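Local coordinates for ferredoxin-like protein (Thermotoga maritima, PDB 7KOE) that probably carries electrons through its two 4Fe-4S clusters to or from the FAD of its electron transfer flavoprotein partner, at residues M1-K6 and P43-E48; G60-G65 and Y85-K90; L21-E26 and M54-E59. One frame throughout, in Å; residues are numbered along the deposited sequence.

Interaction 1 (M1-K6 and P43-E48); sequences MRIEDK and PADVYE. With SF4 (iron/sulfur cluster), chain M.
I3, near the start of the short N-terminal helix, turns its side chain onto the loop 43-45 that runs beside the cluster. Its CB faces the carboxylate of D45, 3.9 Å from OD2. One branch, CG2, sits in the crowded position between backbone N and carbonyl carbon and comes closer still, 3.4 Å from D45 OD2 and 3.6 Å from D45 CB, so that the two side chains cross obliquely. The other branch leaves anti to the backbone N (chi1 -151°): CG1 lies 4.0 Å from P43 O and CD1 continues past that oxygen; I3 also packs on an aromatic side chain of another protein's chain. P43 follows C42, the Cys-Pro pair that ends a cluster-binding motif in bacterial-type ferredoxins, and its CD packs 3.8 Å from SF4 S1. V46 and Y47 continue the cluster wall, the tyrosine CE2 lying 3.7 Å from SF4 S2. At the other edge of the contact E4, its chain bent at chi2 (81°), brings its carboxylate beside the 44-45 backbone and accepts a weak bond from the chain terminus M1 N. E4 OE1 lies 4.6 Å from D45 OD2; the closeness of the like charges would disfavour both being ionised, but D45 is probably kept charged by the salt bridge of its OD1 with a basic side chain of another protein's chain.

Interaction 2 (G60-G65 and Y85-K90); sequences GCLECG and YGVLYK. With SF4 (iron/sulfur cluster), chain M.
Two thiolates form the inner shell: C61 SG binds SF4 FE1 and C64 SG binds FE2, each at 1.8 Å. They belong to the CxxCxxC run of a bacterial-type 4Fe-4S motif, and the two residues between them, L62 and E63, turn outward to meet segment 85-90. C61 SG is anti to its backbone N (chi1 -171°), and it accepts a hydrogen bond from E63 N at 3.4 Å and 154°, which ties the loop back onto its own ligand.

Outside this shell, V87 is wedged against the loop with both branches in use. CG1 lies 3.5 Å from C61 O and also touches L62 CD2, while CG2 meets E63 CD at 3.6 Å, tip to tip. The extended E63 chain lays OE2 along the G86-V87 backbone, where it takes a weak hydrogen bond from V87 N at 3.2 Å. G86, having no side chain, leaves room for this carboxylate. The L62 tip, CD2, approaches the edge of the Y89 ring near its plane, 4.1 Å from CE1, the two side chains crossing at about a right angle.

Strand 86-87 is itself paired with strand 12-13, and each E63 oxygen takes part in a salt bridge with a basic side chain of another protein's chain. An alanine here removes the carboxylate, so the weak bond from V87 N and the salt bridges to the neighbouring protein go with it, which would probably loosen the hold of 85-90 on the cluster loop. The N-H donated to C61 SG probably draws off some of the thiolate's charge, which would favour the reduced cluster, while the nearby carboxylate is probably largely balanced by its salt bridges to the other protein.

Interaction 3 (L21-E26 and M54-E59); sequences LKIKDE and MEVKFE. With FAD (flavin-adenine dinucleotide), chain J.
The alternation of strand 54-56 decides this surface: M54 and V56 turn their side chains to segment 21-26, while E55 points the other way and pairs with K220 of the electron transfer flavoprotein chain. One bump is the tip of I23. With CD1 fully extended (chi2 -177°), it drops into the hollow between M54 CG, 3.6 Å away, and V56 CG2, 4.0 Å away, and crosses the methionine at about a right angle. The other V56 branch, CG1, nudges up under L21, 3.8 Å from its CB. L21 CD1 in turn rests on the shoulder of F58, 3.7 Å from CB, because the phenyl ring itself leads away from the contact. These apolar knuckles join two separate two-stranded sheets of this bacterial-type two-cluster (2[4Fe-4S]) ferredoxin fold: strand 21-22 pairs with 77-78, and strand 53-56 forms a hairpin with 47-50. L21 and M54 touch different SF4 clusters, so the packed layer runs between the two cluster pockets. At one end E26, bent at chi2 (-82°), folds back to receive M54 N on the syn lone pair of OE1, a bond of 3.2 Å and 153°. At the far end, past an inverse gamma turn centred on K57, E59 swings out of the contact and lays its CG beside the flavin, 3.6 Å from FAD C9.

Overall arrangement
The segments of interactions 1 and 3 alternate along the chain, and both close before 60-65 opens interaction 2. The centres of 1 and 3 lie about 15 Å apart, those of 1 and 2 about 13 Å, and those of 2 and 3 about 16 Å, on opposite sides of the chain's centre. Interactions 1 and 3 share the hairpin of strands 47-50 and 53-56, where V46 O and K57 N probably form a hydrogen bond. A44 and P43 pack on 60-65, and L21 reaches C61. All three thus gather round one cluster, with interaction 3 also reaching the second; each has a residue next to a bound FAD, consistent with an electron path through this domain.

Interaction 1 (M1-K6 and P43-E48)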
loop_
_atom_site.group_PDB
_atom_site.type_symbol
_atom_site.label_atom_id
_atom_site.label_comp_id
_atom_site.label_asym_id
_atom_site.label_seq_id
_atom_site.Cartn_x
_atom_site.Cartn_y
_atom_site.Cartn_z
ATOM N N MET D 1 31.859 13.642 -14.073
ATOM C CA MET D 1 30.835 12.853 -14.745
ATOM C C MET D 1 29.900 12.185 -13.743
ATOM O O MET D 1 28.679 12.289 -13.858
ATOM C CB MET D 1 31.479 11.796 -15.648
ATOM C CG MET D 1 30.546 10.668 -16.076
ATOM S SD MET D 1 29.093 11.232 -16.987
ATOM C CE MET D 1 27.925 9.936 -16.592
ATOM N N ARG D 2 30.478 11.496 -12.758
ATOM C CA ARG D 2 29.662 10.739 -11.816
ATOM C C ARG D 2 28.975 11.659 -10.814
ATOM O O ARG D 2 27.761 11.564 -10.607
ATOM C CB ARG D 2 30.520 9.694 -11.100
ATOM C CG ARG D 2 29.757 8.807 -10.120
ATOM C CD ARG D 2 28.511 8.186 -10.744
ATOM N NE ARG D 2 27.292 8.817 -10.244
ATOM C CZ ARG D 2 26.104 8.724 -10.832
ATOM N NH1 ARG D 2 25.969 8.021 -11.948
ATOM N NH2 ARG D 2 25.052 9.334 -10.306
ATOM N N ILE D 3 29.729 12.558 -10.180
ATOM C CA ILE D 3 29.113 13.400 -9.162
ATOM C C ILE D 3 28.444 14.625 -9.774
ATOM O O ILE D 3 27.578 15.229 -9.133
ATOM C CB ILE D 3 30.131 13.791 -8.074
ATOM C CG1 ILE D 3 29.425 14.013 -6.741
ATOM C CG2 ILE D 3 30.845 15.060 -8.419
ATOM C CD1 ILE D 3 28.725 12.794 -6.235
ATOM N N GLU D 4 28.777 14.989 -11.010
ATOM C CA GLU D 4 28.037 16.062 -11.656
ATOM C C GLU D 4 26.679 15.609 -12.164
ATOM O O GLU D 4 25.871 16.454 -12.559
ATOM C CB GLU D 4 28.866 16.669 -12.787
ATOM C CG GLU D 4 29.846 17.742 -12.311
ATOM C CD GLU D 4 31.142 17.193 -11.719
ATOM O OE1 GLU D 4 31.285 15.959 -11.584
ATOM O OE2 GLU D 4 32.022 18.010 -11.375
ATOM N N ASP D 5 26.413 14.303 -12.170
ATOM C CA ASP D 5 25.039 13.833 -12.263
ATOM C C ASP D 5 24.247 14.223 -11.025
ATOM O O ASP D 5 23.074 14.596 -11.123
ATOM C CB ASP D 5 25.014 12.318 -12.442
ATOM C CG ASP D 5 25.542 11.879 -13.785
ATOM O OD1 ASP D 5 25.407 12.647 -14.760
ATOM O OD2 ASP D 5 26.092 10.761 -13.865
ATOM N N LYS D 6 24.873 14.138 -9.848
ATOM C CA LYS D 6 24.182 14.453 -8.605
ATOM C C LYS D 6 24.229 15.936 -8.280
ATOM O O LYS D 6 23.362 16.431 -7.555
ATOM C CB LYS D 6 24.771 13.642 -7.454
ATOM C CG LYS D 6 24.059 12.323 -7.234
ATOM C CD LYS D 6 24.950 11.300 -6.568
ATOM C CE LYS D 6 25.362 11.748 -5.190
ATOM N NZ LYS D 6 25.985 10.640 -4.413
ATOM N N PRO D 43 33.591 17.087 -1.680
ATOM C CA PRO D 43 32.330 16.387 -1.934
ATOM C C PRO D 43 31.669 16.732 -3.254
ATOM O O PRO D 43 30.654 16.116 -3.587
ATOM C CB PRO D 43 31.457 16.838 -0.762
ATOM C CG PRO D 43 32.024 18.115 -0.359
ATOM C CD PRO D 43 33.483 17.970 -0.514
ATOM N N ALA D 44 32.201 17.679 -4.021
ATOM C CA ALA D 44 31.552 18.130 -5.243
ATOM C C ALA D 44 32.475 18.066 -6.450
ATOM O O ALA D 44 32.101 18.565 -7.513
ATOM C CB ALA D 44 31.023 19.549 -5.073
ATOM N N ASP D 45 33.660 17.463 -6.297
ATOM C CA ASP D 45 34.690 17.326 -7.326
ATOM C C ASP D 45 35.062 18.661 -7.949
ATOM O O ASP D 45 35.231 18.758 -9.167
ATOM C CB ASP D 45 34.251 16.349 -8.414
ATOM C CG ASP D 45 34.774 14.954 -8.187
ATOM O OD1 ASP D 45 35.915 14.825 -7.704
ATOM O OD2 ASP D 45 34.047 13.986 -8.483
ATOM N N VAL D 46 35.167 19.697 -7.117
ATOM C CA VAL D 46 35.493 21.028 -7.609
ATOM C C VAL D 46 36.942 21.079 -8.067
ATOM O O VAL D 46 37.252 21.564 -9.159
ATOM C CB VAL D 46 35.202 22.074 -6.520
ATOM C CG1 VAL D 46 35.909 23.366 -6.803
ATOM C CG2 VAL D 46 33.721 22.300 -6.399
ATOM N N TYR D 47 37.842 20.536 -7.265
ATOM C CA TYR D 47 39.259 20.597 -7.561
ATOM C C TYR D 47 39.687 19.376 -8.352
ATOM O O TYR D 47 39.364 18.243 -7.994
ATOM C CB TYR D 47 40.063 20.689 -6.273
ATOM C CG TYR D 47 39.817 21.959 -5.523
ATOM C CD1 TYR D 47 40.522 23.105 -5.827
ATOM C CD2 TYR D 47 38.876 22.016 -4.520
ATOM C CE1 TYR D 47 40.297 24.268 -5.147
ATOM C CE2 TYR D 47 38.646 23.171 -3.846
ATOM C CZ TYR D 47 39.356 24.293 -4.157
ATOM O OH TYR D 47 39.121 25.455 -3.473
ATOM N N GLU D 48 40.418 19.618 -9.433
ATOM C CA GLU D 48 41.006 18.551 -10.232
ATOM C C GLU D 48 42.414 18.990 -10.591
ATOM O O GLU D 48 42.596 20.046 -11.198
ATOM C CB GLU D 48 40.183 18.270 -11.486
ATOM C CG GLU D 48 40.854 17.313 -12.443
ATOM C CD GLU D 48 40.068 17.125 -13.719
ATOM O OE1 GLU D 48 38.975 17.715 -13.835
ATOM O OE2 GLU D 48 40.543 16.388 -14.608
HETATM FE FE1 SF4 M . 33.031 23.930 -2.476
HETATM FE FE2 SF4 M . 32.929 22.090 -0.083
HETATM FE FE3 SF4 M . 35.493 23.525 -0.776
HETATM FE FE4 SF4 M . 34.492 21.289 -2.540
HETATM S S1 SF4 M . 34.942 21.487 -0.463
HETATM S S2 SF4 M . 35.044 23.327 -2.854
HETATM S S3 SF4 M . 32.479 21.891 -2.161
HETATM S S4 SF4 M . 33.481 24.129 -0.399
#

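Interaction 2 (G60-G65 and Y85-K90)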
loop_
_atom_site.group_PDB
_atom_site.type_symbol
_atom_site.label_atom_id
_atom_site.label_comp_id
_atom_site.label_asym_id
_atom_site.label_seq_id
_atom_site.Cartn_x
_atom_site.Cartn_y
_atom_site.Cartn_z
ATOM N N GLY D 60 30.122 24.256 -8.947
ATOM C CA GLY D 60 29.496 23.186 -8.206
ATOM C C GLY D 60 29.769 23.165 -6.732
ATOM O O GLY D 60 29.385 22.201 -6.067
ATOM N N CYS D 61 30.450 24.199 -6.241
ATOM C CA CYS D 61 30.811 24.268 -4.805
ATOM C C CYS D 61 29.552 24.247 -3.939
ATOM O O CYS D 61 28.645 25.060 -4.181
ATOM C CB CYS D 61 31.625 25.515 -4.496
ATOM S SG CYS D 61 32.306 25.503 -2.820
ATOM N N LEU D 62 29.527 23.322 -2.978
ATOM C CA LEU D 62 28.461 23.166 -2.004
ATOM C C LEU D 62 28.682 23.998 -0.754
ATOM O O LEU D 62 27.923 23.845 0.206
ATOM C CB LEU D 62 28.310 21.697 -1.626
ATOM C CG LEU D 62 27.866 20.771 -2.751
ATOM C CD1 LEU D 62 28.285 19.376 -2.457
ATOM C CD2 LEU D 62 26.380 20.827 -2.925
ATOM N N GLU D 63 29.723 24.840 -0.745
ATOM C CA GLU D 63 30.005 25.835 0.295
ATOM C C GLU D 63 30.217 25.203 1.663
ATOM O O GLU D 63 29.935 25.813 2.692
ATOM C CB GLU D 63 28.914 26.897 0.377
ATOM C CG GLU D 63 28.503 27.505 -0.926
ATOM C CD GLU D 63 27.372 28.472 -0.733
ATOM O OE1 GLU D 63 27.011 28.742 0.427
ATOM O OE2 GLU D 63 26.830 28.963 -1.731
ATOM N N CYS D 64 30.620 23.931 1.668
ATOM C CA CYS D 64 30.828 23.212 2.952
ATOM C C CYS D 64 32.004 23.853 3.685
ATOM O O CYS D 64 31.826 24.251 4.846
ATOM C CB CYS D 64 31.076 21.725 2.731
ATOM S SG CYS D 64 32.223 21.375 1.377
ATOM N N GLY D 65 33.154 23.958 3.016
ATOM C CA GLY D 65 34.312 24.572 3.627
ATOM C C GLY D 65 35.439 23.608 3.901
ATOM O O GLY D 65 36.413 23.972 4.557
ATOM N N TYR D 85 23.579 33.678 -4.084
ATOM C CA TYR D 85 24.420 32.971 -5.040
ATOM C C TYR D 85 24.956 31.699 -4.405
ATOM O O TYR D 85 24.942 31.540 -3.184
ATOM C CB TYR D 85 25.571 33.845 -5.541
ATOM C CG TYR D 85 25.152 34.851 -6.583
ATOM C CD1 TYR D 85 24.942 34.469 -7.895
ATOM C CD2 TYR D 85 24.950 36.178 -6.251
ATOM C CE1 TYR D 85 24.549 35.378 -8.845
ATOM C CE2 TYR D 85 24.554 37.094 -7.192
ATOM C CZ TYR D 85 24.357 36.688 -8.488
ATOM O OH TYR D 85 23.967 37.599 -9.437
ATOM N N GLY D 86 25.428 30.790 -5.253
ATOM C CA GLY D 86 25.959 29.522 -4.798
ATOM C C GLY D 86 24.907 28.438 -4.772
ATOM O O GLY D 86 23.974 28.498 -5.569
ATOM N N VAL D 87 25.040 27.442 -3.890
ATOM C CA VAL D 87 23.976 26.461 -3.704
ATOM C C VAL D 87 22.743 27.140 -3.147
ATOM O O VAL D 87 22.828 28.077 -2.344
ATOM C CB VAL D 87 24.392 25.309 -2.775
ATOM C CG1 VAL D 87 25.295 24.381 -3.460
ATOM C CG2 VAL D 87 25.065 25.839 -1.538
ATOM N N LEU D 88 21.583 26.690 -3.597
ATOM C CA LEU D 88 20.315 27.116 -3.032
ATOM C C LEU D 88 19.585 25.826 -2.715
ATOM O O LEU D 88 18.893 25.272 -3.568
ATOM C CB LEU D 88 19.539 28.014 -3.974
ATOM C CG LEU D 88 20.275 29.279 -4.406
ATOM C CD1 LEU D 88 19.588 29.897 -5.582
ATOM C CD2 LEU D 88 20.372 30.259 -3.268
ATOM N N TYR D 89 19.767 25.343 -1.492
ATOM C CA TYR D 89 19.217 24.057 -1.104
ATOM C C TYR D 89 17.707 24.149 -0.973
ATOM O O TYR D 89 17.190 24.899 -0.142
ATOM C CB TYR D 89 19.823 23.584 0.210
ATOM C CG TYR D 89 21.258 23.135 0.136
ATOM C CD1 TYR D 89 21.671 22.195 -0.791
ATOM C CD2 TYR D 89 22.195 23.642 1.012
ATOM C CE1 TYR D 89 22.976 21.780 -0.840
ATOM C CE2 TYR D 89 23.495 23.240 0.965
ATOM C CZ TYR D 89 23.882 22.309 0.045
ATOM O OH TYR D 89 25.192 21.914 0.018
ATOM N N LYS D 90 17.003 23.414 -1.818
ATOM C CA LYS D 90 15.581 23.188 -1.644
ATOM C C LYS D 90 15.424 21.913 -0.827
ATOM O O LYS D 90 16.113 20.926 -1.092
ATOM C CB LYS D 90 14.886 23.106 -3.007
ATOM C CG LYS D 90 15.403 22.018 -3.937
ATOM C CD LYS D 90 14.762 22.003 -5.284
ATOM C CE LYS D 90 15.158 20.719 -5.983
ATOM N NZ LYS D 90 16.620 20.644 -6.216
HETATM FE FE1 SF4 M . 33.031 23.930 -2.476
HETATM FE FE2 SF4 M . 32.929 22.090 -0.083
HETATM FE FE3 SF4 M . 35.493 23.525 -0.776
HETATM FE FE4 SF4 M . 34.492 21.289 -2.540
HETATM S S1 SF4 M . 34.942 21.487 -0.463
HETATM S S2 SF4 M . 35.044 23.327 -2.854
HETATM S S3 SF4 M . 32.479 21.891 -2.161
HETATM S S4 SF4 M . 33.481 24.129 -0.399
#

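Interaction 3 (L21-E26 and M54-E59)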
loop_
_atom_site.group_PDB
_atom_site.type_symbol
_atom_site.label_atom_id
_atom_site.label_comp_id
_atom_site.label_asym_id
_atom_site.label_seq_id
_atom_site.Cartn_x
_atom_site.Cartn_y
_atom_site.Cartn_z
ATOM N N LEU D 21 36.365 30.639 -4.868
ATOM C CA LEU D 21 37.448 29.726 -4.525
ATOM C C LEU D 21 38.646 30.097 -5.382
ATOM O O LEU D 21 38.726 29.710 -6.549
ATOM C CB LEU D 21 37.061 28.279 -4.766
ATOM C CG LEU D 21 35.702 27.838 -4.271
ATOM C CD1 LEU D 21 35.360 26.550 -4.931
ATOM C CD2 LEU D 21 35.756 27.668 -2.802
ATOM N N LYS D 22 39.572 30.842 -4.807
ATOM C CA LYS D 22 40.819 31.178 -5.467
ATOM C C LYS D 22 41.940 30.452 -4.747
ATOM O O LYS D 22 41.895 30.286 -3.528
ATOM C CB LYS D 22 41.054 32.686 -5.454
ATOM C CG LYS D 22 42.125 33.164 -6.407
ATOM C CD LYS D 22 42.313 34.663 -6.301
ATOM C CE LYS D 22 42.922 35.048 -4.965
ATOM N NZ LYS D 22 44.337 34.611 -4.860
ATOM N N ILE D 23 42.928 29.996 -5.497
ATOM C CA ILE D 23 44.107 29.370 -4.922
ATOM C C ILE D 23 45.202 30.422 -4.851
ATOM O O ILE D 23 45.533 31.052 -5.863
ATOM C CB ILE D 23 44.536 28.141 -5.730
ATOM C CG1 ILE D 23 43.597 26.993 -5.391
ATOM C CG2 ILE D 23 45.964 27.771 -5.432
ATOM C CD1 ILE D 23 43.943 25.731 -6.045
ATOM N N LYS D 24 45.741 30.624 -3.647
ATOM C CA LYS D 24 46.637 31.744 -3.396
ATOM C C LYS D 24 47.973 31.569 -4.101
ATOM O O LYS D 24 48.579 32.550 -4.545
ATOM C CB LYS D 24 46.850 31.906 -1.895
ATOM C CG LYS D 24 45.609 32.275 -1.123
ATOM C CD LYS D 24 45.846 32.137 0.364
ATOM C CE LYS D 24 44.733 32.783 1.159
ATOM N NZ LYS D 24 44.750 32.353 2.581
ATOM N N ASP D 25 48.449 30.334 -4.216
ATOM C CA ASP D 25 49.751 30.058 -4.811
ATOM C C ASP D 25 49.675 28.710 -5.505
ATOM O O ASP D 25 49.594 27.674 -4.842
ATOM C CB ASP D 25 50.849 30.065 -3.752
ATOM C CG ASP D 25 52.213 30.375 -4.325
ATOM O OD1 ASP D 25 52.650 29.663 -5.251
ATOM O OD2 ASP D 25 52.853 31.331 -3.842
ATOM N N GLU D 26 49.712 28.720 -6.831
ATOM C CA GLU D 26 49.644 27.496 -7.614
ATOM C C GLU D 26 50.899 26.645 -7.502
ATOM O O GLU D 26 50.846 25.457 -7.831
ATOM C CB GLU D 26 49.400 27.830 -9.083
ATOM C CG GLU D 26 48.017 28.352 -9.386
ATOM C CD GLU D 26 47.000 27.247 -9.523
ATOM O OE1 GLU D 26 47.390 26.130 -9.918
ATOM O OE2 GLU D 26 45.809 27.498 -9.253
ATOM N N MET D 54 45.746 23.721 -11.298
ATOM C CA MET D 54 44.578 23.201 -10.600
ATOM C C MET D 54 43.321 23.765 -11.241
ATOM O O MET D 54 43.123 24.983 -11.274
ATOM C CB MET D 54 44.620 23.542 -9.116
ATOM C CG MET D 54 43.434 22.995 -8.353
ATOM S SD MET D 54 43.476 21.219 -8.148
ATOM C CE MET D 54 44.746 21.078 -6.917
ATOM N N GLU D 55 42.472 22.879 -11.745
ATOM C CA GLU D 55 41.174 23.271 -12.274
ATOM C C GLU D 55 40.176 23.368 -11.129
ATOM O O GLU D 55 39.837 22.357 -10.510
ATOM C CB GLU D 55 40.708 22.264 -13.318
ATOM C CG GLU D 55 39.353 22.565 -13.904
ATOM C CD GLU D 55 38.877 21.478 -14.842
ATOM O OE1 GLU D 55 39.531 20.418 -14.904
ATOM O OE2 GLU D 55 37.850 21.686 -15.522
ATOM N N VAL D 56 39.708 24.575 -10.847
ATOM C CA VAL D 56 38.793 24.831 -9.745
ATOM C C VAL D 56 37.424 25.100 -10.351
ATOM O O VAL D 56 37.120 26.229 -10.746
ATOM C CB VAL D 56 39.261 26.003 -8.879
ATOM C CG1 VAL D 56 38.357 26.177 -7.681
ATOM C CG2 VAL D 56 40.682 25.778 -8.437
ATOM N N LYS D 57 36.586 24.067 -10.424
ATOM C CA LYS D 57 35.226 24.214 -10.938
ATOM C C LYS D 57 34.333 24.711 -9.810
ATOM O O LYS D 57 33.524 23.976 -9.246
ATOM C CB LYS D 57 34.712 22.901 -11.504
ATOM C CG LYS D 57 35.757 22.042 -12.153
ATOM C CD LYS D 57 35.123 20.794 -12.715
ATOM C CE LYS D 57 36.168 19.811 -13.189
ATOM N NZ LYS D 57 35.537 18.596 -13.770
ATOM N N PHE D 58 34.452 26.005 -9.512
ATOM C CA PHE D 58 33.763 26.622 -8.384
ATOM C C PHE D 58 32.253 26.683 -8.550
ATOM O O PHE D 58 31.566 27.053 -7.595
ATOM C CB PHE D 58 34.305 28.038 -8.144
ATOM C CG PHE D 58 33.886 29.045 -9.177
ATOM C CD1 PHE D 58 34.564 29.140 -10.378
ATOM C CD2 PHE D 58 32.835 29.918 -8.940
ATOM C CE1 PHE D 58 34.188 30.056 -11.326
ATOM C CE2 PHE D 58 32.451 30.827 -9.889
ATOM C CZ PHE D 58 33.132 30.902 -11.079
ATOM N N GLU D 59 31.725 26.361 -9.728
ATOM C CA GLU D 59 30.293 26.475 -9.961
ATOM C C GLU D 59 29.508 25.403 -9.217
ATOM O O GLU D 59 28.348 25.627 -8.867
ATOM C CB GLU D 59 30.015 26.421 -11.462
ATOM C CG GLU D 59 30.675 25.266 -12.173
ATOM C CD GLU D 59 31.960 25.659 -12.868
ATOM O OE1 GLU D 59 32.415 26.804 -12.680
ATOM O OE2 GLU D 59 32.522 24.813 -13.591
HETATM P PA FAD J . 35.676 18.363 -20.022
HETATM O O1A FAD J . 37.032 18.290 -19.441
HETATM O O2A FAD J . 34.614 17.680 -19.175
HETATM O O5B FAD J . 35.693 17.841 -21.467
HETATM C C5B FAD J . 36.925 17.439 -22.100
HETATM C C4B FAD J . 36.601 16.480 -23.214
HETATM O O4B FAD J . 37.421 16.783 -24.365
HETATM C C3B FAD J . 36.838 15.006 -22.889
HETATM O O3B FAD J . 35.773 14.204 -23.385
HETATM C C2B FAD J . 38.159 14.708 -23.600
HETATM O O2B FAD J . 38.259 13.345 -23.992
HETATM C C1B FAD J . 38.028 15.601 -24.827
HETATM N N9A FAD J . 39.295 15.943 -25.462
HETATM C C8A FAD J . 40.520 16.050 -24.861
HETATM N N7A FAD J . 41.492 16.366 -25.683
HETATM C C5A FAD J . 40.860 16.473 -26.912
HETATM C C6A FAD J . 41.334 16.785 -28.201
HETATM N N6A FAD J . 42.612 17.059 -28.477
HETATM N N1A FAD J . 40.437 16.805 -29.211
HETATM C C2A FAD J . 39.158 16.533 -28.943
HETATM N N3A FAD J . 38.598 16.230 -27.771
HETATM C C4A FAD J . 39.507 16.213 -26.790
HETATM N N1 FAD J . 28.996 23.814 -18.419
HETATM C C2 FAD J . 28.671 24.411 -19.596
HETATM O O2 FAD J . 29.285 24.158 -20.627
HETATM N N3 FAD J . 27.632 25.307 -19.648
HETATM C C4 FAD J . 26.851 25.685 -18.600
HETATM O O4 FAD J . 25.948 26.501 -18.762
HETATM C C4X FAD J . 27.206 25.059 -17.351
HETATM N N5 FAD J . 26.518 25.363 -16.315
HETATM C C5X FAD J . 26.845 24.772 -15.122
HETATM C C6 FAD J . 26.103 25.099 -13.997
HETATM C C7 FAD J . 26.390 24.529 -12.766
HETATM C C7M FAD J . 25.563 24.911 -11.569
HETATM C C8 FAD J . 27.441 23.607 -12.656
HETATM C C8M FAD J . 27.772 22.963 -11.346
HETATM C C9 FAD J . 28.186 23.275 -13.781
HETATM C C9A FAD J . 27.896 23.854 -15.007
HETATM N N10 FAD J . 28.609 23.526 -16.172
HETATM C C10 FAD J . 28.303 24.131 -17.361
HETATM C "C1'" FAD J . 29.755 22.608 -16.112
HETATM C "C2'" FAD J . 29.432 21.170 -16.490
HETATM O "O2'" FAD J . 28.888 20.473 -15.369
HETATM C "C3'" FAD J . 30.725 20.481 -16.924
HETATM O "O3'" FAD J . 31.588 20.389 -15.798
HETATM C "C4'" FAD J . 31.465 21.212 -18.041
HETATM O "O4'" FAD J . 30.587 21.422 -19.146
HETATM C "C5'" FAD J . 32.698 20.479 -18.514
HETATM O "O5'" FAD J . 33.189 21.127 -19.705
HETATM P P FAD J . 33.878 20.311 -20.855
HETATM O O1P FAD J . 34.175 21.303 -21.980
HETATM O O2P FAD J . 33.100 19.140 -21.217
HETATM O O3P FAD J . 35.243 19.874 -20.212
#